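Local atomic coordinates of uncharacterized metal-dependent hydrolase (Pyrococcus horikoshii, PDB entry 3IGH), a protein that is of unknown function but probably hydrolyses carbon-nitrogen bonds other than peptide bonds. Residues A[310-315]-A[334-339]; A[392-397]-A[448-453]. All coordinates share one frame; numbering follows the deposited sequence.

Contact 1: A[310-315]-A[334-339]; sequences DVAIHA and PGRIEH. With SO4 (sulfate ion), chain B.
His-314 and His-339 converge on a bound sulfate, probably picked up from the crystallisation liquor, each meeting it with a ring edge. ND1 of His-314 gives a nearly straight hydrogen bond of 2.8 Å to sulfate O4; NE2 of His-339 reaches O2 at 2.9 Å and, more weakly, O4. The two ring planes are inclined by 55°, and His-67 and Lys-262 also bond the ion. Behind them the strands run parallel, joined by four backbone hydrogen bonds from Arg-336 N to Val-311 O through Ala-315 N to Glu-338 O. On the face shared by Ala-312, Arg-336 and Glu-338, the arginine holds the carboxylate side-on: Arg-336 NE bonds Glu-338 OE2 at 2.8 Å and Arg-336 NH2 bonds Glu-338 OE1 at 3.0 Å, both on the syn side but tilted out of the carboxylate plane. Arg-336 CG, between backbone N and carbonyl carbon (chi1 50°), lies 3.6 Å from Ala-312 CB. NH2 also bonds Ser-66 O and OE1 His-67 ND1, so Glu-338 may orient His-67, whose NE2 bonds the sulfate. Asp-310 OD2 comes within 3.3 Å of Arg-336 CD; it is hydrogen-bonded to Tyr-234, and OD1 forms a salt bridge with Arg-357. Ile-337 on the other face packs on helix 318-331. This is a beta-alpha-beta unit of the amidohydrolase TIM barrel, its histidines at the strands' C-terminal ends, where this fold carries its active site.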
loop_
_atom_site.group_PDB
_atom_site.type_symbol
_atom_site.label_atom_id
_atom_site.label_comp_id
_atom_site.label_asym_id
_atom_site.label_seq_id
_atom_site.Cartn_x
_atom_site.Cartn_y
_atom_site.Cartn_z
ATOM N N ASP A 310 4.660 13.304 2.178
ATOM C CA ASP A 310 5.098 14.575 1.600
ATOM C C ASP A 310 4.054 15.663 1.881
ATOM O O ASP A 310 2.912 15.383 2.243
ATOM C CB ASP A 310 5.326 14.434 0.087
ATOM C CG ASP A 310 6.182 15.557 -0.499
ATOM O OD1 ASP A 310 6.818 16.314 0.263
ATOM O OD2 ASP A 310 6.222 15.689 -1.744
ATOM N N VAL A 311 4.464 16.913 1.757
ATOM C CA VAL A 311 3.565 18.037 1.970
ATOM C C VAL A 311 3.733 19.012 0.796
ATOM O O VAL A 311 4.832 19.533 0.555
ATOM C CB VAL A 311 3.874 18.748 3.318
ATOM C CG1 VAL A 311 2.910 19.917 3.537
ATOM C CG2 VAL A 311 3.815 17.737 4.490
ATOM N N ALA A 312 2.642 19.236 0.073
ATOM C CA ALA A 312 2.620 20.173 -1.044
ATOM C C ALA A 312 1.755 21.356 -0.684
ATOM O O ALA A 312 0.618 21.193 -0.245
ATOM C CB ALA A 312 2.088 19.502 -2.325
ATOM N N ILE A 313 2.304 22.552 -0.865
ATOM C CA ILE A 313 1.575 23.770 -0.556
ATOM C C ILE A 313 1.410 24.650 -1.803
ATOM O O ILE A 313 2.391 25.081 -2.405
ATOM C CB ILE A 313 2.263 24.591 0.572
ATOM C CG1 ILE A 313 2.525 23.703 1.809
ATOM C CG2 ILE A 313 1.386 25.780 0.940
ATOM C CD1 ILE A 313 3.109 24.444 3.033
ATOM N N HIS A 314 0.161 24.906 -2.163
ATOM C CA HIS A 314 -0.200 25.891 -3.190
ATOM C C HIS A 314 0.187 27.287 -2.697
ATOM O O HIS A 314 -0.264 27.719 -1.630
ATOM C CB HIS A 314 -1.714 25.779 -3.417
ATOM C CG HIS A 314 -2.340 26.913 -4.182
ATOM N ND1 HIS A 314 -3.039 26.710 -5.354
ATOM C CD2 HIS A 314 -2.448 28.237 -3.908
ATOM C CE1 HIS A 314 -3.521 27.863 -5.784
ATOM N NE2 HIS A 314 -3.166 28.809 -4.932
ATOM N N ALA A 315 1.009 27.982 -3.478
ATOM C CA ALA A 315 1.316 29.401 -3.238
ATOM C C ALA A 315 1.484 30.123 -4.572
ATOM O O ALA A 315 2.452 29.895 -5.283
ATOM C CB ALA A 315 2.578 29.551 -2.394
ATOM N N PRO A 334 11.945 20.080 3.958
ATOM C CA PRO A 334 12.015 20.596 2.593
ATOM C C PRO A 334 10.853 20.044 1.747
ATOM O O PRO A 334 10.996 19.036 1.052
ATOM C CB PRO A 334 13.381 20.108 2.102
ATOM C CG PRO A 334 13.654 18.879 2.893
ATOM C CD PRO A 334 12.953 19.032 4.211
ATOM N N GLY A 335 9.707 20.716 1.829
ATOM C CA GLY A 335 8.513 20.294 1.113
ATOM C C GLY A 335 8.474 20.755 -0.331
ATOM O O GLY A 335 9.487 21.168 -0.901
ATOM N N ARG A 336 7.297 20.664 -0.935
ATOM C CA ARG A 336 7.131 21.143 -2.293
ATOM C C ARG A 336 6.138 22.297 -2.347
ATOM O O ARG A 336 5.199 22.361 -1.547
ATOM C CB ARG A 336 6.786 20.001 -3.279
ATOM C CG ARG A 336 5.658 19.093 -2.869
ATOM C CD ARG A 336 5.377 18.003 -3.922
ATOM N NE ARG A 336 4.784 18.539 -5.148
ATOM C CZ ARG A 336 4.441 17.804 -6.205
ATOM N NH1 ARG A 336 4.614 16.487 -6.203
ATOM N NH2 ARG A 336 3.916 18.396 -7.268
ATOM N N ILE A 337 6.399 23.229 -3.258
ATOM C CA ILE A 337 5.499 24.349 -3.475
ATOM C C ILE A 337 4.897 24.227 -4.872
ATOM O O ILE A 337 5.599 23.936 -5.832
ATOM C CB ILE A 337 6.205 25.705 -3.238
ATOM C CG1 ILE A 337 6.376 25.936 -1.736
ATOM C CG2 ILE A 337 5.415 26.875 -3.840
ATOM C CD1 ILE A 337 7.606 26.735 -1.379
ATOM N N GLU A 338 3.581 24.413 -4.944
ATOM C CA GLU A 338 2.841 24.343 -6.191
ATOM C C GLU A 338 2.614 25.751 -6.726
ATOM O O GLU A 338 2.250 26.655 -5.960
ATOM C CB GLU A 338 1.499 23.644 -5.973
ATOM C CG GLU A 338 1.596 22.331 -5.190
ATOM C CD GLU A 338 2.611 21.364 -5.788
ATOM O OE1 GLU A 338 2.424 20.931 -6.943
ATOM O OE2 GLU A 338 3.600 21.043 -5.100
ATOM N N HIS A 339 2.841 25.898 -8.038
ATOM C CA HIS A 339 2.708 27.133 -8.822
ATOM C C HIS A 339 3.933 28.041 -8.748
ATOM O O HIS A 339 4.634 28.229 -9.755
ATOM C CB HIS A 339 1.435 27.916 -8.478
ATOM C CG HIS A 339 0.167 27.184 -8.785
ATOM N ND1 HIS A 339 -0.588 27.443 -9.908
ATOM C CD2 HIS A 339 -0.496 26.221 -8.100
ATOM C CE1 HIS A 339 -1.650 26.656 -9.912
ATOM N NE2 HIS A 339 -1.616 25.903 -8.827
HETATM S S SO4 B . -4.364 24.003 -7.386
HETATM O O1 SO4 B . -4.616 22.589 -7.581
HETATM O O2 SO4 B . -4.167 24.631 -8.682
HETATM O O3 SO4 B . -5.528 24.612 -6.757
HETATM O O4 SO4 B . -3.154 24.172 -6.573
#

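Contact 2: A[392-397]-A[448-453]; sequences VAELGF and ARVSLA
Glu-394 sends CG anti to its backbone N (chi1 -166°) and then bends at chi2, and Arg-449 meets it with a chain bent at both chi2 and chi3. The two side chains cross at about a right angle. Glu-394 CG and CD each rest 3.6 Å from Arg-449 CB, so the first contact is between the acid's stem and the root of the arginine. Farther out, OE2 lies in the guanidinium plane at its edge and accepts a long, weak but nearly straight bond from NE, 3.5 Å away with an N-H...O angle of 170°. The carboxylate plane stands almost perpendicular to the guanidinium, at 89°, and this single NE-to-OE2 approach makes the salt bridge. Beside it Val-450 points CG2 at the strand backbone, 3.5 Å from Gly-396 N and 3.7 Å from Glu-394 O. A side chain on Gly-396 would be directed at the valine, and the bare CA lets the helix end lie close. Strand 395-397 is bonded along its backbone to Leu-358 and Val-360 of the neighbouring strand, while Val-450 O accepts from Arg-357. Just beyond, Leu-452 takes a positive phi and closes helix 436-450 in a Schellman motif, with Ala-453 N bonded to Ala-448 O. An alanine at Glu-394 would probably leave Arg-449 NE without this charged mate and its CB without the packing of the acid's CG and CD. The chemistry is thus mixed: a buried valine methyl seated on the strand backbone, flanked by a weak ionic link to an exposed arginine that is likely to add only modestly to the hold.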
loop_
_atom_site.group_PDB
_atom_site.type_symbol
_atom_site.label_atom_id
_atom_site.label_comp_id
_atom_site.label_asym_id
_atom_site.label_seq_id
_atom_site.Cartn_x
_atom_site.Cartn_y
_atom_site.Cartn_z
ATOM N N VAL A 392 17.823 27.501 -8.466
ATOM C CA VAL A 392 17.774 27.407 -7.001
ATOM C C VAL A 392 17.013 26.187 -6.452
ATOM O O VAL A 392 17.118 25.882 -5.265
ATOM C CB VAL A 392 17.278 28.726 -6.330
ATOM C CG1 VAL A 392 18.257 29.877 -6.610
ATOM C CG2 VAL A 392 15.856 29.089 -6.768
ATOM N N ALA A 393 16.263 25.489 -7.304
ATOM C CA ALA A 393 15.472 24.340 -6.845
ATOM C C ALA A 393 15.291 23.270 -7.909
ATOM O O ALA A 393 15.380 23.548 -9.110
ATOM C CB ALA A 393 14.107 24.803 -6.342
ATOM N N GLU A 394 15.036 22.043 -7.455
ATOM C CA GLU A 394 14.511 21.011 -8.337
ATOM C C GLU A 394 13.148 21.482 -8.840
ATOM O O GLU A 394 12.298 21.915 -8.060
ATOM C CB GLU A 394 14.373 19.686 -7.596
ATOM C CG GLU A 394 14.167 18.512 -8.518
ATOM C CD GLU A 394 15.475 17.939 -9.040
ATOM O OE1 GLU A 394 15.655 17.889 -10.279
ATOM O OE2 GLU A 394 16.318 17.535 -8.210
ATOM N N LEU A 395 12.973 21.440 -10.154
ATOM C CA LEU A 395 11.799 22.011 -10.789
ATOM C C LEU A 395 11.103 20.935 -11.612
ATOM O O LEU A 395 11.738 20.259 -12.417
ATOM C CB LEU A 395 12.233 23.171 -11.688
ATOM C CG LEU A 395 11.219 24.140 -12.289
ATOM C CD1 LEU A 395 10.667 25.067 -11.225
ATOM C CD2 LEU A 395 11.903 24.962 -13.368
ATOM N N GLY A 396 9.800 20.775 -11.399
ATOM C CA GLY A 396 9.009 19.830 -12.177
ATOM C C GLY A 396 7.969 20.572 -12.990
ATOM O O GLY A 396 7.510 21.638 -12.582
ATOM N N PHE A 397 7.604 20.017 -14.145
ATOM C CA PHE A 397 6.571 20.629 -14.980
ATOM C C PHE A 397 5.252 19.895 -14.797
ATOM O O PHE A 397 5.212 18.680 -14.561
ATOM C CB PHE A 397 6.960 20.598 -16.467
ATOM C CG PHE A 397 7.943 21.675 -16.887
ATOM C CD1 PHE A 397 8.473 22.581 -15.970
ATOM C CD2 PHE A 397 8.355 21.754 -18.216
ATOM C CE1 PHE A 397 9.380 23.558 -16.366
ATOM C CE2 PHE A 397 9.263 22.717 -18.623
ATOM C CZ PHE A 397 9.779 23.626 -17.690
ATOM N N ALA A 448 9.614 13.873 -11.490
ATOM C CA ALA A 448 9.769 12.698 -10.632
ATOM C C ALA A 448 10.417 13.045 -9.293
ATOM O O ALA A 448 9.933 12.639 -8.236
ATOM C CB ALA A 448 10.572 11.640 -11.347
ATOM N N ARG A 449 11.512 13.797 -9.346
ATOM C CA ARG A 449 12.199 14.225 -8.133
ATOM C C ARG A 449 11.317 15.091 -7.249
ATOM O O ARG A 449 11.295 14.906 -6.031
ATOM C CB ARG A 449 13.489 14.970 -8.478
ATOM C CG ARG A 449 14.590 14.064 -9.018
ATOM C CD ARG A 449 15.306 13.327 -7.896
ATOM N NE ARG A 449 16.265 14.218 -7.244
ATOM C CZ ARG A 449 17.024 13.889 -6.203
ATOM N NH1 ARG A 449 16.945 12.676 -5.667
ATOM N NH2 ARG A 449 17.863 14.782 -5.692
ATOM N N VAL A 450 10.586 16.023 -7.866
ATOM C CA VAL A 450 9.623 16.881 -7.143
ATOM C C VAL A 450 8.535 16.037 -6.429
ATOM O O VAL A 450 8.073 16.381 -5.332
ATOM C CB VAL A 450 9.041 17.966 -8.116
ATOM C CG1 VAL A 450 7.809 18.667 -7.555
ATOM C CG2 VAL A 450 10.126 18.995 -8.439
ATOM N N SER A 451 8.182 14.911 -7.046
ATOM C CA SER A 451 7.160 14.003 -6.530
ATOM C C SER A 451 7.749 12.892 -5.657
ATOM O O SER A 451 7.034 11.965 -5.268
ATOM C CB SER A 451 6.407 13.364 -7.697
ATOM O OG SER A 451 5.892 14.347 -8.580
ATOM N N LEU A 452 9.052 12.976 -5.376
ATOM C CA LEU A 452 9.783 11.964 -4.582
ATOM C C LEU A 452 9.680 10.553 -5.178
ATOM O O LEU A 452 9.586 9.562 -4.466
ATOM C CB LEU A 452 9.368 11.999 -3.098
ATOM C CG LEU A 452 9.520 13.352 -2.377
ATOM C CD1 LEU A 452 9.007 13.276 -0.926
ATOM C CD2 LEU A 452 10.966 13.849 -2.407
ATOM N N ALA A 453 9.698 10.481 -6.501
ATOM C CA ALA A 453 9.657 9.200 -7.204
ATOM C C ALA A 453 11.078 8.888 -7.615
ATOM O O ALA A 453 11.511 9.289 -8.705
ATOM C CB ALA A 453 8.786 9.313 -8.420
#

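Overall arrangement
Following the chain from the N terminus, strand 310-315 comes first; helix 318-331 then carries it back to 334-339, and contact 1 closes that short loop. The chain continues through strand 357-360, which pairs with strand 336-337 on one flank and strand 395-397 on the other. Contact 2 opens at 392-397 and closes a longer excursion, about half of it helical, when helix 436-450 ends at 448-453. The loops are in series, neither nested nor crossed. Yet the contacts touch in space, their centres about 11 Å apart: Arg-336 CD lies 3.4 Å from Val-450 O, and Asp-310 packs on Leu-452. A late helix end thereby meets the barrel strands.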